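Local coordinates for protein sugar ABC transporter (Agrobacterium radiobacter, PDB 4RXT) that binds a pentose sugar, arabinose, as the solute-binding component of a carbohydrate ABC transporter, presumably handing it to the membrane permease for uptake, at the alpha-L-arabinopyranose site. Numbering follows the deposited sequence.

The alpha-L-arabinopyranose site. Residues 12, 18-19, 45, 93, 146-147, 150, 201-202, 227, 247. With ARA (alpha-L-arabinopyranose), chain B.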
# COMPACT_ATOMS: atom_id res chain seq x y z
N LYS A 12 -6.27 -7.81 1.09
CA LYS A 12 -6.02 -8.14 -0.34
C LYS A 12 -5.25 -9.46 -0.50
O LYS A 12 -5.40 -10.13 -1.51
CB LYS A 12 -5.22 -7.04 -1.04
CG LYS A 12 -5.85 -5.67 -1.06
CD LYS A 12 -5.10 -4.75 -2.00
CE LYS A 12 -5.66 -3.34 -2.01
NZ LYS A 12 -4.98 -2.55 -3.09
N TYR A 18 2.83 -6.77 4.59
CA TYR A 18 2.05 -5.58 4.84
C TYR A 18 0.65 -5.92 5.41
O TYR A 18 0.21 -5.35 6.40
CB TYR A 18 1.88 -4.81 3.54
CG TYR A 18 1.05 -3.56 3.70
CD1 TYR A 18 1.60 -2.36 4.11
CD2 TYR A 18 -0.33 -3.57 3.40
CE1 TYR A 18 0.83 -1.21 4.23
CE2 TYR A 18 -1.10 -2.42 3.55
CZ TYR A 18 -0.51 -1.24 3.92
OH TYR A 18 -1.26 -0.09 4.05
N TRP A 19 -0.03 -6.85 4.73
CA TRP A 19 -1.38 -7.26 5.18
C TRP A 19 -1.35 -8.00 6.49
O TRP A 19 -2.30 -7.94 7.24
CB TRP A 19 -2.14 -8.06 4.10
CG TRP A 19 -2.41 -7.21 2.91
CD1 TRP A 19 -1.83 -7.30 1.70
CD2 TRP A 19 -3.18 -6.02 2.91
NE1 TRP A 19 -2.21 -6.25 0.90
CE2 TRP A 19 -3.06 -5.45 1.62
CE3 TRP A 19 -3.97 -5.38 3.85
CZ2 TRP A 19 -3.70 -4.30 1.29
CZ3 TRP A 19 -4.61 -4.24 3.51
CH2 TRP A 19 -4.47 -3.71 2.25
N GLU A 45 -3.10 -10.39 -4.43
CA GLU A 45 -3.83 -9.12 -4.69
C GLU A 45 -4.56 -9.15 -6.05
O GLU A 45 -5.58 -8.45 -6.29
CB GLU A 45 -2.90 -7.90 -4.65
CG GLU A 45 -2.24 -7.67 -3.31
CD GLU A 45 -1.79 -6.24 -3.04
OE1 GLU A 45 -1.81 -5.38 -3.95
OE2 GLU A 45 -1.38 -6.03 -1.89
N ASP A 93 -7.33 1.32 3.30
CA ASP A 93 -6.16 1.20 2.40
C ASP A 93 -6.31 1.65 0.95
O ASP A 93 -5.39 2.26 0.42
CB ASP A 93 -5.53 -0.21 2.50
CG ASP A 93 -4.29 -0.36 1.63
OD1 ASP A 93 -3.20 0.04 2.10
OD2 ASP A 93 -4.43 -0.83 0.47
N SER A 146 -5.37 2.38 -4.42
CA SER A 146 -4.19 2.95 -3.75
C SER A 146 -3.07 3.21 -4.78
O SER A 146 -2.47 4.29 -4.83
CB SER A 146 -3.69 2.05 -2.62
OG SER A 146 -3.46 0.77 -3.15
N LEU A 147 -2.79 2.20 -5.59
CA LEU A 147 -1.64 2.27 -6.51
C LEU A 147 -1.84 3.27 -7.66
O LEU A 147 -0.89 3.95 -8.09
CB LEU A 147 -1.30 0.90 -7.08
CG LEU A 147 -1.10 -0.20 -6.01
CD1 LEU A 147 -0.68 -1.51 -6.69
CD2 LEU A 147 -0.13 0.17 -4.88
N ARG A 150 -1.18 6.68 -6.22
CA ARG A 150 0.27 6.91 -6.05
C ARG A 150 0.89 7.25 -7.40
O ARG A 150 1.71 8.17 -7.53
CB ARG A 150 0.96 5.70 -5.43
CG ARG A 150 0.48 5.46 -4.04
CD ARG A 150 1.00 4.15 -3.49
NE ARG A 150 0.24 3.82 -2.29
CZ ARG A 150 0.28 2.68 -1.63
NH1 ARG A 150 1.14 1.72 -1.97
NH2 ARG A 150 -0.53 2.56 -0.60
N ASN A 201 4.72 -0.00 -4.08
CA ASN A 201 4.22 -0.74 -2.92
C ASN A 201 5.32 -1.67 -2.38
O ASN A 201 6.39 -1.77 -2.97
CB ASN A 201 2.89 -1.45 -3.24
CG ASN A 201 3.08 -2.80 -3.94
OD1 ASN A 201 4.05 -3.00 -4.67
ND2 ASN A 201 2.17 -3.71 -3.70
N LEU A 202 5.00 -2.40 -1.33
CA LEU A 202 6.01 -3.27 -0.71
C LEU A 202 6.59 -4.28 -1.72
O LEU A 202 7.78 -4.54 -1.75
CB LEU A 202 5.39 -4.02 0.45
CG LEU A 202 6.28 -5.07 1.12
CD1 LEU A 202 7.47 -4.34 1.70
CD2 LEU A 202 5.48 -5.80 2.18
N ASP A 227 6.46 1.15 1.98
CA ASP A 227 6.25 0.18 3.02
C ASP A 227 7.57 -0.32 3.59
O ASP A 227 8.62 0.23 3.33
CB ASP A 227 5.36 -0.98 2.51
CG ASP A 227 4.05 -0.46 1.90
OD1 ASP A 227 3.41 0.43 2.53
OD2 ASP A 227 3.72 -0.96 0.80
N GLN A 247 3.51 3.73 5.59
CA GLN A 247 2.13 3.96 5.98
C GLN A 247 1.91 3.46 7.40
O GLN A 247 2.86 3.10 8.08
CB GLN A 247 1.25 3.16 5.02
CG GLN A 247 1.44 3.46 3.54
CD GLN A 247 0.45 2.68 2.70
OE1 GLN A 247 -0.72 3.08 2.52
NE2 GLN A 247 0.88 1.53 2.20
C1 ARA B . 0.61 -1.58 0.17
C2 ARA B . -0.64 -0.90 -0.42
C3 ARA B . -1.68 -1.96 -0.74
C4 ARA B . -1.09 -3.10 -1.60
C5 ARA B . 0.38 -3.06 -1.62
O1 ARA B . 1.47 -0.51 -0.21
O2 ARA B . -1.21 0.03 0.52
O3 ARA B . -2.82 -1.31 -1.32
O4 ARA B . -1.36 -2.93 -2.99
O5 ARA B . 1.00 -2.85 -0.34
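Asp93 turns its carboxylate toward the sugar with CG anti to the backbone N (chi1 -178°), while Arg150, extended from CG to NE with CG anti to the carbonyl carbon (chi1 -65°), brings its guanidinium end-on to the same ligand. A carboxylate suits a pair of neighbouring hydroxyls: Asp93 uses the syn lone pair of each oxygen, OD1 taking the 2-hydroxyl O2 and OD2 the 3-hydroxyl O3 of ARA, both at 2.5 Å. The anti lone pair of OD1 accepts from the Tyr18 hydroxyl, which helps fix the carboxylate's rotation. Arginine serves as the complementary double donor, its NH1 reaching the anomeric O1 of ARA at 2.9 Å and its NH2 reaching O2, both nearly in the guanidinium plane. ARA O1 in turn donates to the syn lone pair of Asp227 OD2 (2.5 Å). Gln247, whose amide can donate twice, sends NE2 to ARA O2 at 3.1 Å (170° at H) and to Asp227 OD1, so it also steadies that aspartate. ARA O3 is also met by Lys12 NZ at 3.1 Å and by Ser146 OG; the lysine's charge may help keep Asp93 ionised. Glu45 OE1 receives the 4-hydroxyl ARA O4 at 2.7 Å through its syn lone pair, while Trp19 NE1 holds OE2 from above the carboxylate plane. Aromatic groups suit the apolar C-H surface: ARA C1 lies over the centre of the Tyr18 ring, 3.8 Å from its centroid, and Trp19 CZ2 borders C3. The edge of the Tyr18 ring, at CD2, points onto one face of the Trp19 ring, which probably stiffens this wall. Almost all of the ligand's surface is buried, consistent with closure around the sugar. The pocket occupies the cleft between the two lobes of a periplasmic binding protein, lined by loops at strand ends and by the N-terminal turns of helices 17-33 and 145-161.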